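Alpha-glucosidase ([Eubacterium] rectale, PDB 6PNR) probably hydrolyses alpha-glycosides of sulfoquinovose, the sulfonated sugar of plant sulfolipids, as a family 31 glycoside hydrolase. Local coordinates at residues Lys504-Phe516 with Val637-Arg649. Residues are numbered along the deposited sequence; the frame is centred on the assembly and turned at random.
Sequences KELFLRWAEMAMF and VSAELGYTPAFYR
The carbonyl oxygen of A639 is gripped end-on by the guanidinium group of R509: NH2 reaches it at 2.9 Å and NH1 at 3.3 Å, both with the oxygen close to the guanidinium plane. That plane also takes in E512 OE2, 2.7 Å from R509 NH1 in a salt bridge three residues along the helix; together with the A639 bonds it holds the guanidinium group's orientation. The other carboxylate oxygen, E512 OE1, accepts a hydrogen bond from the backbone N of G642 at 2.9 Å, so one carboxylate both braces the arginine and pins the type II turn E640–Y643 to the helix. Over one guanidinium face, displaced toward its rim, lies L641 CD1, 3.5 Å from R509 NE, while L641 CD2 turns to L508 CD1. T644 OG1 donates to the backbone O of E512 at 2.8 Å, from well above the carbonyl plane. The same OG1 meets the edge of the F516 ring, whose CZ packs on A646 CB at 3.8 Å. This buried seam joins helix 504-514 of the family 31 TIM-barrel region to the C-terminal beta domain: helix 538-568 also packs against L508 and F516, and loop 639-645 leads into strand 646-649, between strands 599-601 and 621-623.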
loop_
_atom_site.group_PDB
_atom_site.type_symbol
_atom_site.label_atom_id
_atom_site.label_comp_id
_atom_site.label_asym_id
_atom_site.label_seq_id
_atom_site.Cartn_x
_atom_site.Cartn_y
_atom_site.Cartn_z
ATOM N N LYS A 504 2.158 -7.083 -33.293
ATOM C CA LYS A 504 3.207 -7.601 -34.166
ATOM C C LYS A 504 4.572 -7.049 -33.781
ATOM O O LYS A 504 5.556 -7.797 -33.681
ATOM C CB LYS A 504 2.890 -7.251 -35.624
ATOM C CG LYS A 504 4.044 -7.507 -36.608
ATOM C CD LYS A 504 3.624 -7.116 -38.046
ATOM C CE LYS A 504 4.790 -7.203 -39.021
ATOM N NZ LYS A 504 4.325 -7.220 -40.453
ATOM N N GLU A 505 4.656 -5.734 -33.570
ATOM C CA GLU A 505 5.950 -5.133 -33.270
ATOM C C GLU A 505 6.537 -5.718 -31.990
ATOM O O GLU A 505 7.746 -5.981 -31.909
ATOM C CB GLU A 505 5.807 -3.610 -33.151
ATOM C CG GLU A 505 7.138 -2.882 -32.898
ATOM C CD GLU A 505 6.951 -1.463 -32.378
ATOM O OE1 GLU A 505 5.816 -1.120 -31.985
ATOM O OE2 GLU A 505 7.942 -0.702 -32.341
ATOM N N LEU A 506 5.694 -5.925 -30.981
ATOM C CA LEU A 506 6.158 -6.526 -29.730
ATOM C C LEU A 506 6.693 -7.933 -29.952
ATOM O O LEU A 506 7.753 -8.294 -29.429
ATOM C CB LEU A 506 5.029 -6.558 -28.704
ATOM C CG LEU A 506 5.542 -7.283 -27.451
ATOM C CD1 LEU A 506 6.557 -6.403 -26.703
ATOM C CD2 LEU A 506 4.426 -7.726 -26.584
ATOM N N PHE A 507 5.962 -8.757 -30.703
ATOM C CA PHE A 507 6.449 -10.104 -30.956
ATOM C C PHE A 507 7.812 -10.062 -31.627
ATOM O O PHE A 507 8.719 -10.818 -31.250
ATOM C CB PHE A 507 5.456 -10.901 -31.812
ATOM C CG PHE A 507 5.967 -12.268 -32.189
ATOM C CD1 PHE A 507 6.804 -12.437 -33.291
ATOM C CD2 PHE A 507 5.652 -13.376 -31.421
ATOM C CE1 PHE A 507 7.315 -13.690 -33.622
ATOM C CE2 PHE A 507 6.155 -14.633 -31.745
ATOM C CZ PHE A 507 6.988 -14.786 -32.850
ATOM N N LEU A 508 7.975 -9.184 -32.624
ATOM C CA LEU A 508 9.223 -9.156 -33.380
ATOM C C LEU A 508 10.382 -8.615 -32.545
ATOM O O LEU A 508 11.496 -9.146 -32.618
ATOM C CB LEU A 508 9.041 -8.337 -34.657
ATOM C CG LEU A 508 8.166 -9.035 -35.703
ATOM C CD1 LEU A 508 7.823 -8.071 -36.824
ATOM C CD2 LEU A 508 8.866 -10.280 -36.236
ATOM N N ARG A 509 10.150 -7.555 -31.761
ATOM C CA ARG A 509 11.191 -7.067 -30.854
ATOM C C ARG A 509 11.580 -8.132 -29.837
ATOM O O ARG A 509 12.753 -8.235 -29.462
ATOM C CB ARG A 509 10.735 -5.800 -30.118
ATOM C CG ARG A 509 10.765 -4.522 -30.953
ATOM C CD ARG A 509 12.190 -4.200 -31.443
ATOM N NE ARG A 509 12.199 -2.890 -32.090
ATOM C CZ ARG A 509 13.168 -2.421 -32.870
ATOM N NH1 ARG A 509 14.246 -3.152 -33.127
ATOM N NH2 ARG A 509 13.048 -1.205 -33.398
ATOM N N TRP A 510 10.606 -8.908 -29.345
ATOM C CA TRP A 510 10.935 -9.979 -28.402
ATOM C C TRP A 510 11.740 -11.083 -29.077
ATOM O O TRP A 510 12.688 -11.617 -28.490
ATOM C CB TRP A 510 9.655 -10.554 -27.788
ATOM C CG TRP A 510 9.751 -10.951 -26.309
ATOM C CD1 TRP A 510 10.608 -11.855 -25.743
ATOM C CD2 TRP A 510 8.903 -10.483 -25.246
ATOM N NE1 TRP A 510 10.360 -11.957 -24.384
ATOM C CE2 TRP A 510 9.313 -11.131 -24.061
ATOM C CE3 TRP A 510 7.849 -9.556 -25.182
ATOM C CZ2 TRP A 510 8.713 -10.879 -22.825
ATOM C CZ3 TRP A 510 7.249 -9.308 -23.954
ATOM C CH2 TRP A 510 7.684 -9.972 -22.791
ATOM N N ALA A 511 11.377 -11.449 -30.308
ATOM C CA ALA A 511 12.094 -12.524 -30.987
ATOM C C ALA A 511 13.545 -12.136 -31.293
ATOM O O ALA A 511 14.444 -12.988 -31.242
ATOM C CB ALA A 511 11.345 -12.914 -32.257
ATOM N N GLU A 512 13.798 -10.862 -31.608
ATOM C CA GLU A 512 15.155 -10.444 -31.960
ATOM C C GLU A 512 16.062 -10.346 -30.736
ATOM O O GLU A 512 17.293 -10.331 -30.888
ATOM C CB GLU A 512 15.132 -9.110 -32.727
ATOM C CG GLU A 512 15.013 -7.853 -31.874
ATOM C CD GLU A 512 14.785 -6.585 -32.705
ATOM O OE1 GLU A 512 14.054 -6.650 -33.718
ATOM O OE2 GLU A 512 15.334 -5.523 -32.344
ATOM N N MET A 513 15.486 -10.291 -29.534
ATOM C CA MET A 513 16.261 -10.500 -28.313
ATOM C C MET A 513 16.481 -11.983 -28.057
ATOM O O MET A 513 17.604 -12.408 -27.736
ATOM C CB MET A 513 15.546 -9.868 -27.112
ATOM C CG MET A 513 16.068 -10.368 -25.761
ATOM S SD MET A 513 15.369 -9.531 -24.322
ATOM C CE MET A 513 13.728 -10.266 -24.278
ATOM N N ALA A 514 15.419 -12.779 -28.228
ATOM C CA ALA A 514 15.460 -14.197 -27.894
ATOM C C ALA A 514 16.495 -14.957 -28.716
ATOM O O ALA A 514 17.027 -15.973 -28.245
ATOM C CB ALA A 514 14.073 -14.814 -28.090
ATOM N N MET A 515 16.799 -14.498 -29.938
ATOM C CA MET A 515 17.809 -15.210 -30.711
ATOM C C MET A 515 19.200 -15.076 -30.109
ATOM O O MET A 515 20.085 -15.840 -30.489
ATOM C CB MET A 515 17.818 -14.751 -32.174
ATOM C CG MET A 515 18.190 -13.297 -32.399
ATOM S SD MET A 515 17.990 -12.863 -34.151
ATOM C CE MET A 515 18.649 -11.197 -34.193
ATOM N N PHE A 516 19.408 -14.146 -29.176
ATOM C CA PHE A 516 20.646 -14.076 -28.402
ATOM C C PHE A 516 20.449 -14.631 -26.996
ATOM O O PHE A 516 20.912 -14.044 -26.021
ATOM C CB PHE A 516 21.171 -12.642 -28.342
ATOM C CG PHE A 516 21.500 -12.055 -29.684
ATOM C CD1 PHE A 516 22.691 -12.372 -30.326
ATOM C CD2 PHE A 516 20.622 -11.169 -30.297
ATOM C CE1 PHE A 516 23.000 -11.827 -31.560
ATOM C CE2 PHE A 516 20.914 -10.623 -31.540
ATOM C CZ PHE A 516 22.112 -10.953 -32.174
ATOM N N VAL A 637 23.042 3.614 -32.383
ATOM C CA VAL A 637 23.124 2.840 -33.614
ATOM C C VAL A 637 21.743 2.756 -34.245
ATOM O O VAL A 637 20.719 2.834 -33.559
ATOM C CB VAL A 637 23.687 1.422 -33.369
ATOM C CG1 VAL A 637 25.111 1.501 -32.820
ATOM C CG2 VAL A 637 22.778 0.644 -32.418
ATOM N N SER A 638 21.717 2.596 -35.567
ATOM C CA SER A 638 20.461 2.265 -36.219
ATOM C C SER A 638 19.961 0.935 -35.674
ATOM O O SER A 638 20.739 -0.002 -35.472
ATOM C CB SER A 638 20.634 2.187 -37.736
ATOM O OG SER A 638 19.400 1.859 -38.340
ATOM N N ALA A 639 18.658 0.854 -35.424
ATOM C CA ALA A 639 18.087 -0.318 -34.771
ATOM C C ALA A 639 16.663 -0.535 -35.281
ATOM O O ALA A 639 15.696 -0.580 -34.522
ATOM C CB ALA A 639 18.132 -0.154 -33.253
ATOM N N GLU A 640 16.522 -0.656 -36.599
ATOM C CA GLU A 640 15.230 -0.977 -37.172
ATOM C C GLU A 640 14.813 -2.387 -36.751
ATOM O O GLU A 640 15.618 -3.188 -36.257
ATOM C CB GLU A 640 15.263 -0.855 -38.700
ATOM C CG GLU A 640 15.782 0.488 -39.237
ATOM C CD GLU A 640 14.792 1.652 -39.088
ATOM O OE1 GLU A 640 13.600 1.438 -38.752
ATOM O OE2 GLU A 640 15.219 2.804 -39.320
ATOM N N LEU A 641 13.526 -2.675 -36.945
ATOM C CA LEU A 641 12.960 -3.975 -36.620
ATOM C C LEU A 641 13.762 -5.077 -37.291
ATOM O O LEU A 641 13.942 -5.068 -38.512
ATOM C CB LEU A 641 11.500 -4.008 -37.066
ATOM C CG LEU A 641 10.475 -4.741 -36.207
ATOM C CD1 LEU A 641 10.771 -4.588 -34.732
ATOM C CD2 LEU A 641 9.096 -4.199 -36.521
ATOM N N GLY A 642 14.280 -6.004 -36.485
ATOM C CA GLY A 642 15.116 -7.082 -36.982
ATOM C C GLY A 642 16.605 -6.865 -36.804
ATOM O O GLY A 642 17.388 -7.774 -37.099
ATOM N N TYR A 643 17.023 -5.706 -36.315
ATOM C CA TYR A 643 18.440 -5.369 -36.216
ATOM C C TYR A 643 18.772 -5.055 -34.762
ATOM O O TYR A 643 19.025 -3.902 -34.397
ATOM C CB TYR A 643 18.766 -4.216 -37.172
ATOM C CG TYR A 643 18.542 -4.640 -38.605
ATOM C CD1 TYR A 643 19.557 -5.249 -39.341
ATOM C CD2 TYR A 643 17.300 -4.486 -39.211
ATOM C CE1 TYR A 643 19.343 -5.666 -40.647
ATOM C CE2 TYR A 643 17.084 -4.900 -40.515
ATOM C CZ TYR A 643 18.107 -5.488 -41.226
ATOM O OH TYR A 643 17.890 -5.898 -42.525
ATOM N N THR A 644 18.775 -6.101 -33.939
ATOM C CA THR A 644 19.075 -5.967 -32.520
ATOM C C THR A 644 20.362 -5.167 -32.321
ATOM O O THR A 644 21.344 -5.395 -33.035
ATOM C CB THR A 644 19.251 -7.355 -31.890
ATOM O OG1 THR A 644 18.253 -8.241 -32.402
ATOM C CG2 THR A 644 19.150 -7.286 -30.371
ATOM N N PRO A 645 20.401 -4.232 -31.365
ATOM C CA PRO A 645 21.680 -3.599 -31.023
ATOM C C PRO A 645 22.644 -4.618 -30.437
ATOM O O PRO A 645 22.615 -4.891 -29.234
ATOM C CB PRO A 645 21.275 -2.524 -30.008
ATOM C CG PRO A 645 19.849 -2.216 -30.369
ATOM C CD PRO A 645 19.279 -3.573 -30.686
ATOM N N ALA A 646 23.484 -5.206 -31.284
ATOM C CA ALA A 646 24.358 -6.302 -30.891
ATOM C C ALA A 646 25.761 -6.035 -31.409
ATOM O O ALA A 646 25.938 -5.594 -32.548
ATOM C CB ALA A 646 23.851 -7.640 -31.424
ATOM N N PHE A 647 26.751 -6.308 -30.564
ATOM C CA PHE A 647 28.149 -6.023 -30.855
ATOM C C PHE A 647 28.973 -7.230 -30.439
ATOM O O PHE A 647 28.619 -7.932 -29.489
ATOM C CB PHE A 647 28.628 -4.763 -30.106
ATOM C CG PHE A 647 27.726 -3.567 -30.299
ATOM C CD1 PHE A 647 26.511 -3.475 -29.625
ATOM C CD2 PHE A 647 28.086 -2.544 -31.158
ATOM C CE1 PHE A 647 25.667 -2.400 -29.819
ATOM C CE2 PHE A 647 27.252 -1.453 -31.348
ATOM C CZ PHE A 647 26.035 -1.381 -30.675
ATOM N N TYR A 648 30.066 -7.477 -31.158
ATOM C CA TYR A 648 30.998 -8.519 -30.757
ATOM C C TYR A 648 32.409 -7.949 -30.650
ATOM O O TYR A 648 32.746 -6.942 -31.279
ATOM C CB TYR A 648 30.979 -9.730 -31.720
ATOM C CG TYR A 648 31.408 -9.456 -33.139
ATOM C CD1 TYR A 648 32.740 -9.591 -33.535
ATOM C CD2 TYR A 648 30.473 -9.093 -34.099
ATOM C CE1 TYR A 648 33.120 -9.342 -34.855
ATOM C CE2 TYR A 648 30.835 -8.850 -35.398
ATOM C CZ TYR A 648 32.156 -8.975 -35.778
ATOM O OH TYR A 648 32.487 -8.724 -37.088
ATOM N N ARG A 649 33.222 -8.606 -29.825
ATOM C CA ARG A 649 34.627 -8.241 -29.681
ATOM C C ARG A 649 35.386 -8.515 -30.973
ATOM O O ARG A 649 35.307 -9.618 -31.527
ATOM C CB ARG A 649 35.257 -9.024 -28.533
ATOM C CG ARG A 649 34.706 -8.682 -27.160
ATOM C CD ARG A 649 35.411 -9.505 -26.074
ATOM N NE ARG A 649 36.860 -9.476 -26.229
ATOM C CZ ARG A 649 37.603 -10.523 -26.584
ATOM N NH1 ARG A 649 37.041 -11.710 -26.803
ATOM N NH2 ARG A 649 38.916 -10.381 -26.709
#